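Cytochrome C554 (Nitrosomonas europaea, PDB 1FT5) carries electrons through four covalently bound haems in ammonia oxidation, accepting them directly from hydroxylamine oxidoreductase. Local coordinates at residues 114-117 against 118-122. Numbering follows the deposited sequence.
Sequences KKTP and RKDLA. With HEM (protoporphyrin IX containing Fe), chain E.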
# COMPACT_ATOMS: atom_id res chain seq x y z
N LYS A 114 -8.78 -19.28 -19.54
CA LYS A 114 -9.50 -18.05 -19.84
C LYS A 114 -8.81 -16.91 -19.10
O LYS A 114 -8.50 -17.08 -17.93
CB LYS A 114 -10.91 -18.21 -19.30
CG LYS A 114 -11.83 -16.98 -19.41
CD LYS A 114 -12.90 -17.28 -20.43
CE LYS A 114 -13.85 -18.38 -19.94
NZ LYS A 114 -15.13 -18.42 -20.77
N LYS A 115 -8.60 -15.80 -19.79
CA LYS A 115 -7.99 -14.62 -19.16
C LYS A 115 -9.12 -13.64 -18.84
O LYS A 115 -10.20 -13.73 -19.39
CB LYS A 115 -7.00 -13.97 -20.10
CG LYS A 115 -5.73 -14.82 -20.17
CD LYS A 115 -4.73 -14.28 -21.15
CE LYS A 115 -3.51 -15.20 -21.17
NZ LYS A 115 -3.91 -16.61 -20.78
N THR A 116 -8.86 -12.67 -17.96
CA THR A 116 -9.92 -11.72 -17.58
C THR A 116 -9.36 -10.33 -17.77
O THR A 116 -8.21 -10.11 -17.46
CB THR A 116 -10.29 -11.91 -16.13
OG1 THR A 116 -11.00 -13.16 -15.98
CG2 THR A 116 -11.19 -10.76 -15.61
N PRO A 117 -10.16 -9.39 -18.31
CA PRO A 117 -9.65 -8.03 -18.49
C PRO A 117 -9.40 -7.31 -17.16
O PRO A 117 -10.21 -7.38 -16.24
CB PRO A 117 -10.76 -7.32 -19.31
CG PRO A 117 -11.67 -8.45 -19.86
CD PRO A 117 -11.53 -9.56 -18.84
N ARG A 118 -8.28 -6.59 -17.09
CA ARG A 118 -8.00 -5.78 -15.88
C ARG A 118 -9.12 -4.74 -15.73
O ARG A 118 -9.38 -4.28 -14.61
CB ARG A 118 -6.67 -5.04 -16.03
CG ARG A 118 -5.46 -5.92 -15.75
CD ARG A 118 -4.18 -5.05 -15.73
NE ARG A 118 -3.13 -5.96 -15.43
CZ ARG A 118 -2.44 -6.57 -16.38
NH1 ARG A 118 -2.70 -6.32 -17.66
NH2 ARG A 118 -1.60 -7.53 -16.06
N LYS A 119 -9.79 -4.36 -16.83
CA LYS A 119 -10.88 -3.39 -16.72
C LYS A 119 -11.93 -3.87 -15.72
O LYS A 119 -12.51 -3.07 -14.97
CB LYS A 119 -11.56 -3.17 -18.08
CG LYS A 119 -12.74 -2.21 -18.04
CD LYS A 119 -13.43 -2.14 -19.42
CE LYS A 119 -12.47 -1.57 -20.49
NZ LYS A 119 -13.09 -1.47 -21.87
N ASP A 120 -12.20 -5.18 -15.70
CA ASP A 120 -13.17 -5.73 -14.77
C ASP A 120 -12.72 -5.48 -13.34
O ASP A 120 -13.55 -5.22 -12.48
CB ASP A 120 -13.35 -7.26 -14.95
CG ASP A 120 -14.11 -7.64 -16.21
OD1 ASP A 120 -14.41 -8.84 -16.35
OD2 ASP A 120 -14.39 -6.79 -17.03
N LEU A 121 -11.42 -5.60 -13.07
CA LEU A 121 -10.88 -5.35 -11.72
C LEU A 121 -10.89 -3.87 -11.39
O LEU A 121 -11.19 -3.50 -10.24
CB LEU A 121 -9.44 -5.86 -11.59
CG LEU A 121 -9.26 -7.36 -11.89
CD1 LEU A 121 -7.79 -7.62 -11.85
CD2 LEU A 121 -9.98 -8.21 -10.86
N ALA A 122 -10.56 -3.02 -12.36
CA ALA A 122 -10.55 -1.57 -12.09
C ALA A 122 -11.97 -1.12 -11.73
O ALA A 122 -12.14 -0.25 -10.87
CB ALA A 122 -10.04 -0.81 -13.27
CHA HEM E . -3.35 -11.21 -9.31
CHB HEM E . -3.39 -8.14 -5.57
CHC HEM E . -6.42 -11.13 -3.21
CHD HEM E . -5.49 -14.59 -6.57
C1A HEM E . -3.14 -10.08 -8.51
C2A HEM E . -2.40 -8.91 -8.94
C3A HEM E . -2.36 -8.08 -7.83
C4A HEM E . -3.12 -8.72 -6.81
CMA HEM E . -1.70 -6.69 -7.70
CAA HEM E . -1.81 -8.67 -10.29
CBA HEM E . -2.86 -8.10 -11.26
CGA HEM E . -2.29 -7.64 -12.58
O1A HEM E . -1.96 -8.57 -13.43
O2A HEM E . -2.18 -6.41 -12.86
C1B HEM E . -4.21 -8.72 -4.61
C2B HEM E . -4.63 -8.05 -3.44
C3B HEM E . -5.57 -8.83 -2.80
C4B HEM E . -5.69 -10.03 -3.60
CMB HEM E . -4.12 -6.66 -2.96
CAB HEM E . -6.35 -8.54 -1.49
CBB HEM E . -7.47 -7.48 -1.64
C1C HEM E . -6.37 -12.34 -3.89
C2C HEM E . -6.97 -13.57 -3.38
C3C HEM E . -6.62 -14.54 -4.29
C4C HEM E . -5.91 -13.93 -5.36
CMC HEM E . -7.78 -13.74 -2.07
CAC HEM E . -6.85 -16.05 -4.14
CBC HEM E . -8.24 -16.63 -4.05
C1D HEM E . -4.89 -13.92 -7.63
C2D HEM E . -4.59 -14.51 -8.88
C3D HEM E . -4.03 -13.56 -9.65
C4D HEM E . -3.98 -12.36 -8.87
CMD HEM E . -4.88 -16.01 -9.24
CAD HEM E . -3.42 -13.82 -10.99
CBD HEM E . -1.99 -14.31 -10.93
CGD HEM E . -1.24 -14.55 -12.24
O1D HEM E . -0.32 -15.39 -12.15
O2D HEM E . -1.53 -13.90 -13.25
NA HEM E . -3.58 -9.96 -7.20
NB HEM E . -4.86 -9.95 -4.73
NC HEM E . -5.71 -12.56 -5.11
ND HEM E . -4.53 -12.57 -7.67
FE HEM E . -4.68 -11.28 -6.20
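P117 hands the chain from a short strand to a short helix, and D120 N hydrogen-bonds back to P117 O (3.0 Å) to close this strand-to-helix turn. In the helix beyond, A122 N bonds to R118 O, the L121 N bond to the same oxygen being weak.

D120 packs against T116 and P117 through van der Waals contacts between carbon and oxygen. D120 CB rests 3.4 Å from P117 O. The D120 carboxylate turns back over the strand end, its OD1 lying 3.8 Å from T116 CG2 and 3.9 Å from P117 CD. T116 and D120 meet at about a right angle. T116 OG1 lies beside the backbone N (chi1 -71°), which puts CG2 anti to that N and within touch of D120, while OG1 hydrogen-bonds to S105 OG of helix 99-112. Backbone bonds from T116 to V187 and E189 pair strand 116-117, in parallel, with strand 188-189.

The charged contact is with a haem propionate. The buried R118 side chain, extended from CG to NE, grips the carboxylate through a side-by-side pair of hydrogen bonds that would hold the propionate against rotation and probably offset its charge. NH1 is taken by G190 O. L121 packs beside H102, an axial ligand of haem 1. R118 NH2 hydrogen-bonds to HEM O1A (2.9 Å), and R118 NE to HEM O2A at 2.8 Å, nearly straight at 169°, with propionate carbon CGA in the guanidinium plane.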